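Local coordinates for type 3A cellulose-binding domain protein (Clostridium thermocellum, PDB 4B9P) that binds cellulose as the extracellular family 3 carbohydrate-binding module of the anti-sigma factor RsgI2, and probably senses polysaccharide so that SigI2 can be released and activated, at residues E19-L23 with A116-A120; K69-V75 with Y87-T93. Where two conformers were deposited one is given. Residues are numbered along the deposited sequence.

Contact 1: E19-L23 with A116-A120; sequences ETKEL and ALSLA. With ZN (zinc ion), chain E.
Two loop-rich pieces of the CBM3 module meet here. In 19-23, Glu19 and Thr20 are extended and form the short strand that pairs with strand 131-132; the chain then bends at Lys21 (phi/psi -96/4) and extends again from Glu22. Segment 116-120 opens on the short, weakly bonded helix 114-117; beyond it Leu119 leaves helical angles with positive phi (63/30), Leu119 N bonding Ala116 O at 3.3 Å. Lys21 lies nearest Ala116 (CA-CA 6.3 Å) and Glu22 nearest Leu117 (7.0 Å).

The direct contacts are van der Waals. Ala116 CB sits 3.8 Å from Lys21 O, its small methyl permitting close approach. Leucine methyls fill the remaining gaps: Leu117 CD1 packs 4.0 Å from Glu22 CB, and Leu119 CD2 lies 3.9 Å from Lys21 NZ and 4.0 Å from Glu22 OE2.

Polar links are indirect. The long Lys21 chain (chi1 p, then t, t, p) carries NZ to a weak 3.1 Å bond with water 1, which donates to Ala120 O at 2.9 Å. Thr20 OG1 donates to Glu22 O (2.7 Å), bracing the bend. Glu22 OE1 is hydrogen-bonded to Gln24 NE2, and OE2 has a long, weak ion pair with Arg110.

Away from the interface, Glu19 OE1 binds zinc at 2.0 Å, joined by water 2 (2.0 Å) and Glu126.

The 216 Å² buried imply a small, largely buried van der Waals contact whose polar link runs through one water.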
loop_
_atom_site.group_PDB
_atom_site.type_symbol
_atom_site.label_atom_id
_atom_site.label_comp_id
_atom_site.label_asym_id
_atom_site.label_seq_id
_atom_site.Cartn_x
_atom_site.Cartn_y
_atom_site.Cartn_z
ATOM N N GLU A 19 -2.769 -7.388 16.518
ATOM C CA GLU A 19 -3.919 -6.491 16.409
ATOM C C GLU A 19 -3.390 -5.073 16.305
ATOM O O GLU A 19 -2.420 -4.706 16.963
ATOM C CB GLU A 19 -4.805 -6.590 17.657
ATOM C CG GLU A 19 -5.670 -7.810 17.795
ATOM C CD GLU A 19 -6.679 -7.704 18.979
ATOM O OE1 GLU A 19 -6.503 -6.854 19.893
ATOM O OE2 GLU A 19 -7.666 -8.479 19.005
ATOM N N THR A 20 -4.021 -4.263 15.472
ATOM C CA THR A 20 -3.623 -2.869 15.372
ATOM C C THR A 20 -4.852 -2.004 15.108
ATOM O O THR A 20 -5.787 -2.469 14.423
ATOM C CB THR A 20 -2.586 -2.689 14.240
ATOM O OG1 THR A 20 -2.141 -1.338 14.248
ATOM C CG2 THR A 20 -3.144 -3.011 12.824
ATOM N N LYS A 21 -4.821 -0.731 15.525
ATOM C CA LYS A 21 -5.899 0.179 15.118
ATOM C C LYS A 21 -5.513 0.981 13.889
ATOM O O LYS A 21 -6.291 1.815 13.420
ATOM C CB LYS A 21 -6.336 1.087 16.251
ATOM C CG LYS A 21 -5.247 1.996 16.749
ATOM C CD LYS A 21 -5.855 2.865 17.902
ATOM C CE LYS A 21 -4.836 3.602 18.733
ATOM N NZ LYS A 21 -4.250 4.756 17.972
ATOM N N GLU A 22 -4.332 0.699 13.315
ATOM C CA GLU A 22 -3.982 1.268 12.021
ATOM C C GLU A 22 -3.018 0.389 11.290
ATOM O O GLU A 22 -2.046 -0.094 11.852
ATOM C CB GLU A 22 -3.442 2.695 12.067
ATOM C CG GLU A 22 -2.668 3.144 13.215
ATOM C CD GLU A 22 -2.282 4.625 13.081
ATOM O OE1 GLU A 22 -1.325 4.881 12.350
ATOM O OE2 GLU A 22 -2.934 5.535 13.662
ATOM N N LEU A 23 -3.301 0.141 10.024
ATOM C CA LEU A 23 -2.315 -0.501 9.142
ATOM C C LEU A 23 -1.280 0.539 8.778
ATOM O O LEU A 23 -1.631 1.654 8.416
ATOM C CB LEU A 23 -2.988 -1.006 7.873
ATOM C CG LEU A 23 -4.228 -1.871 8.049
ATOM C CD1 LEU A 23 -4.806 -2.291 6.685
ATOM C CD2 LEU A 23 -3.940 -3.082 8.922
ATOM N N ALA A 116 -10.111 6.274 14.680
ATOM C CA ALA A 116 -8.872 5.787 15.259
ATOM C C ALA A 116 -7.669 6.547 14.768
ATOM O O ALA A 116 -6.699 6.687 15.490
ATOM C CB ALA A 116 -8.710 4.312 14.961
ATOM N N LEU A 117 -7.744 7.078 13.559
ATOM C CA LEU A 117 -6.567 7.690 12.967
ATOM C C LEU A 117 -6.338 9.099 13.516
ATOM O O LEU A 117 -5.285 9.694 13.330
ATOM C CB LEU A 117 -6.650 7.663 11.451
ATOM C CG LEU A 117 -5.963 6.411 10.864
ATOM C CD1 LEU A 117 -6.524 5.092 11.395
ATOM C CD2 LEU A 117 -5.984 6.459 9.344
ATOM N N SER A 118 -7.341 9.618 14.213
ATOM C CA SER A 118 -7.225 10.918 14.829
ATOM C C SER A 118 -6.519 10.901 16.196
ATOM O O SER A 118 -6.263 11.964 16.774
ATOM C CB SER A 118 -8.609 11.564 14.907
ATOM O OG SER A 118 -9.502 10.831 15.718
ATOM N N LEU A 119 -6.185 9.703 16.679
ATOM C CA LEU A 119 -5.491 9.491 17.968
ATOM C C LEU A 119 -6.315 9.960 19.158
ATOM O O LEU A 119 -5.785 10.400 20.194
ATOM C CB LEU A 119 -4.125 10.160 18.009
ATOM C CG LEU A 119 -3.210 9.733 16.865
ATOM C CD1 LEU A 119 -1.840 10.238 17.207
ATOM C CD2 LEU A 119 -3.205 8.213 16.633
ATOM N N ALA A 120 -7.624 9.882 18.980
ATOM C CA ALA A 120 -8.551 10.093 20.064
ATOM C C ALA A 120 -9.246 8.760 20.233
ATOM O O ALA A 120 -9.076 7.852 19.409
ATOM C CB ALA A 120 -9.538 11.204 19.718
HETATM ZN ZN ZN E . -7.885 -6.827 21.373
HETATM O O HOH W 1 -6.962 5.865 19.002
HETATM O O HOH W 2 -7.271 -8.606 22.102
#

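Contact 2: K69-V75 with Y87-T93; sequences KITGTVV and YVEIGFT
Seven backbone hydrogen bonds set the register of this antiparallel pair, the two arms of a beta hairpin. Thr71 N to Gly91 O and Gly91 N to Thr71 O are both 2.9 Å; Thr73 N to Glu89 O is 2.9 Å and Glu89 N to Thr73 O 2.8 Å; Val75 N to Tyr87 O is 2.8 Å and Tyr87 N to Val75 O 2.9 Å. Thr93 N to Lys69 O (3.0 Å) ends the ladder. Glu89 OE1 forms a salt bridge with Arg45 NE of strand 42-48. Non-hydrogen-bonded pairs Ile70-Phe92, Gly72-Ile90 and Val74-Val88 alternate, CA-CA 4.3 to 4.7 Å. The axes of 70-75 and 87-92 run at 158°, 4.4 Å apart.

Threonine hydroxyls hold two waters: water 3 joins Thr71 OG1 (2.8 Å), Thr73 OG1 (3.2 Å) and Glu89 O (2.8 Å); water 4 joins Thr71 OG1 (2.7 Å) and Phe92 O (3.2 Å). At Gly91 a CB would clash with Thr71 OG1.

On this face Val75 CB stands over one face of the Tyr87 ring (chi1 p), a CH-pi contact 3.9 Å from its centroid. Branched Ile and Val suit extended strands and fill the other, apolar face: Ile70 CD1 meets Phe92 CE1 at 3.5 Å and Ile70 CG2 meets Ile90 CG2 at 4.0 Å. Ile70 and Val88 pack on strands 56-63 and 104-111, Ile90 on 104-111.

The alternation implies a hairpin, its strand 70-81 edging one sheet of the CBM3 beta sandwich, with hydrocarbon toward the core and a mixed opposite face of Thr71, Thr73, Glu89 and the Val75-Tyr87 pair.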
loop_
_atom_site.group_PDB
_atom_site.type_symbol
_atom_site.label_atom_id
_atom_site.label_comp_id
_atom_site.label_asym_id
_atom_site.label_seq_id
_atom_site.Cartn_x
_atom_site.Cartn_y
_atom_site.Cartn_z
ATOM N N LYS A 69 1.034 14.464 -4.117
ATOM C CA LYS A 69 1.163 13.729 -5.386
ATOM C C LYS A 69 0.695 12.271 -5.305
ATOM O O LYS A 69 0.701 11.554 -6.307
ATOM C CB LYS A 69 2.626 13.815 -5.948
ATOM C CG LYS A 69 2.974 15.252 -6.325
ATOM C CD LYS A 69 4.396 15.363 -6.829
ATOM C CE LYS A 69 4.693 16.834 -7.145
ATOM N NZ LYS A 69 6.002 16.999 -7.781
ATOM N N ILE A 70 0.309 11.841 -4.100
ATOM C CA ILE A 70 -0.081 10.467 -3.826
ATOM C C ILE A 70 -1.590 10.386 -3.702
ATOM O O ILE A 70 -2.199 11.284 -3.109
ATOM C CB ILE A 70 0.566 9.982 -2.465
ATOM C CG1 ILE A 70 2.089 10.160 -2.467
ATOM C CG2 ILE A 70 0.159 8.540 -2.248
ATOM C CD1 ILE A 70 2.818 9.486 -3.655
ATOM N N THR A 71 -2.169 9.314 -4.231
ATOM C CA THR A 71 -3.579 9.008 -4.007
ATOM C C THR A 71 -3.677 7.652 -3.288
ATOM O O THR A 71 -2.818 6.797 -3.472
ATOM C CB THR A 71 -4.379 8.947 -5.331
ATOM O OG1 THR A 71 -3.986 7.809 -6.095
ATOM C CG2 THR A 71 -4.103 10.175 -6.175
ATOM N N GLY A 72 -4.709 7.461 -2.481
ATOM C CA GLY A 72 -4.943 6.155 -1.906
ATOM C C GLY A 72 -6.421 5.946 -1.759
ATOM O O GLY A 72 -7.146 6.877 -1.373
ATOM N N THR A 73 -6.862 4.718 -2.007
ATOM C CA THR A 73 -8.260 4.374 -1.926
ATOM C C THR A 73 -8.350 3.032 -1.226
ATOM O O THR A 73 -7.513 2.155 -1.449
ATOM C CB THR A 73 -8.850 4.228 -3.355
ATOM O OG1 THR A 73 -8.420 5.317 -4.191
ATOM C CG2 THR A 73 -10.398 4.115 -3.315
ATOM N N VAL A 74 -9.378 2.854 -0.393
ATOM C CA VAL A 74 -9.672 1.572 0.174
ATOM C C VAL A 74 -10.716 0.905 -0.701
ATOM O O VAL A 74 -11.791 1.479 -0.913
ATOM C CB VAL A 74 -10.161 1.747 1.620
ATOM C CG1 VAL A 74 -10.626 0.410 2.201
ATOM C CG2 VAL A 74 -9.082 2.463 2.487
ATOM N N VAL A 75 -10.428 -0.309 -1.171
ATOM C CA VAL A 75 -11.329 -1.000 -2.089
ATOM C C VAL A 75 -11.761 -2.320 -1.478
ATOM O O VAL A 75 -10.935 -3.092 -1.022
ATOM C CB VAL A 75 -10.598 -1.266 -3.413
ATOM C CG1 VAL A 75 -11.531 -1.963 -4.407
ATOM C CG2 VAL A 75 -10.043 0.055 -3.997
ATOM N N TYR A 87 -8.291 -4.145 -0.565
ATOM C CA TYR A 87 -6.922 -3.706 -0.772
ATOM C C TYR A 87 -6.895 -2.195 -0.675
ATOM O O TYR A 87 -7.885 -1.504 -0.953
ATOM C CB TYR A 87 -6.284 -4.175 -2.100
ATOM C CG TYR A 87 -7.068 -3.894 -3.344
ATOM C CD1 TYR A 87 -6.931 -2.680 -4.030
ATOM C CD2 TYR A 87 -7.928 -4.844 -3.869
ATOM C CE1 TYR A 87 -7.646 -2.459 -5.225
ATOM C CE2 TYR A 87 -8.626 -4.635 -5.040
ATOM C CZ TYR A 87 -8.486 -3.437 -5.714
ATOM O OH TYR A 87 -9.206 -3.244 -6.868
ATOM N N VAL A 88 -5.751 -1.683 -0.244
ATOM C CA VAL A 88 -5.438 -0.283 -0.382
ATOM C C VAL A 88 -4.791 -0.121 -1.737
ATOM O O VAL A 88 -3.815 -0.793 -2.034
ATOM C CB VAL A 88 -4.414 0.133 0.714
ATOM C CG1 VAL A 88 -4.133 1.619 0.605
ATOM C CG2 VAL A 88 -4.911 -0.263 2.106
ATOM N N GLU A 89 -5.358 0.729 -2.587
ATOM C CA GLU A 89 -4.737 0.995 -3.871
ATOM C C GLU A 89 -4.105 2.378 -3.808
ATOM O O GLU A 89 -4.802 3.391 -3.646
ATOM C CB GLU A 89 -5.767 0.960 -4.996
ATOM C CG GLU A 89 -5.107 1.140 -6.330
ATOM C CD GLU A 89 -6.020 0.855 -7.487
ATOM O OE1 GLU A 89 -6.214 -0.325 -7.815
ATOM O OE2 GLU A 89 -6.512 1.817 -8.088
ATOM N N ILE A 90 -2.785 2.424 -3.954
ATOM C CA ILE A 90 -2.024 3.656 -3.916
ATOM C C ILE A 90 -1.702 4.007 -5.355
ATOM O O ILE A 90 -1.309 3.154 -6.151
ATOM C CB ILE A 90 -0.739 3.441 -3.113
ATOM C CG1 ILE A 90 -1.087 3.243 -1.652
ATOM C CG2 ILE A 90 0.218 4.647 -3.272
ATOM C CD1 ILE A 90 0.121 2.891 -0.762
ATOM N N GLY A 91 -1.930 5.253 -5.711
ATOM C CA GLY A 91 -1.638 5.721 -7.042
ATOM C C GLY A 91 -1.023 7.096 -6.952
ATOM O O GLY A 91 -0.611 7.554 -5.870
ATOM N N PHE A 92 -0.961 7.754 -8.109
ATOM C CA PHE A 92 -0.258 9.021 -8.214
ATOM C C PHE A 92 -1.099 9.959 -9.040
ATOM O O PHE A 92 -1.820 9.539 -9.957
ATOM C CB PHE A 92 1.080 8.766 -8.903
ATOM C CG PHE A 92 1.946 7.822 -8.131
ATOM C CD1 PHE A 92 2.783 8.285 -7.147
ATOM C CD2 PHE A 92 1.859 6.451 -8.347
ATOM C CE1 PHE A 92 3.539 7.405 -6.400
ATOM C CE2 PHE A 92 2.626 5.583 -7.594
ATOM C CZ PHE A 92 3.442 6.061 -6.634
ATOM N N THR A 93 -0.991 11.254 -8.775
ATOM C CA THR A 93 -1.812 12.207 -9.524
ATOM C C THR A 93 -1.270 12.395 -10.936
ATOM O O THR A 93 -0.124 12.033 -11.255
ATOM C CB THR A 93 -1.853 13.550 -8.843
ATOM O OG1 THR A 93 -0.503 14.041 -8.798
ATOM C CG2 THR A 93 -2.465 13.441 -7.442
HETATM O O HOH W 3 -5.459 5.516 -5.335
HETATM O O HOH W 4 -4.386 7.946 -8.800
#

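From the N terminus, the chain passes through strand 19-20 and the bend of 19-23, then builds strands of both sheets before reaching 69-75. Contact 2 closes a short hairpin there, with 11 residues between its segments. The chain next forms strand 104-111 and helix 114-117, whose last residues open 116-120; this segment meets 19-23, and contact 1 closes the longer loop of 92 intervening residues. Contact 2 thus falls wholly within the span of contact 1, and the two do not cross. Their centres lie about 19 Å apart, their nearest atoms about 5 Å. One pairs neighbouring strands within a sheet; the other ties the bend after strand 19-20 to the end of helix 114-117 and the loop that follows.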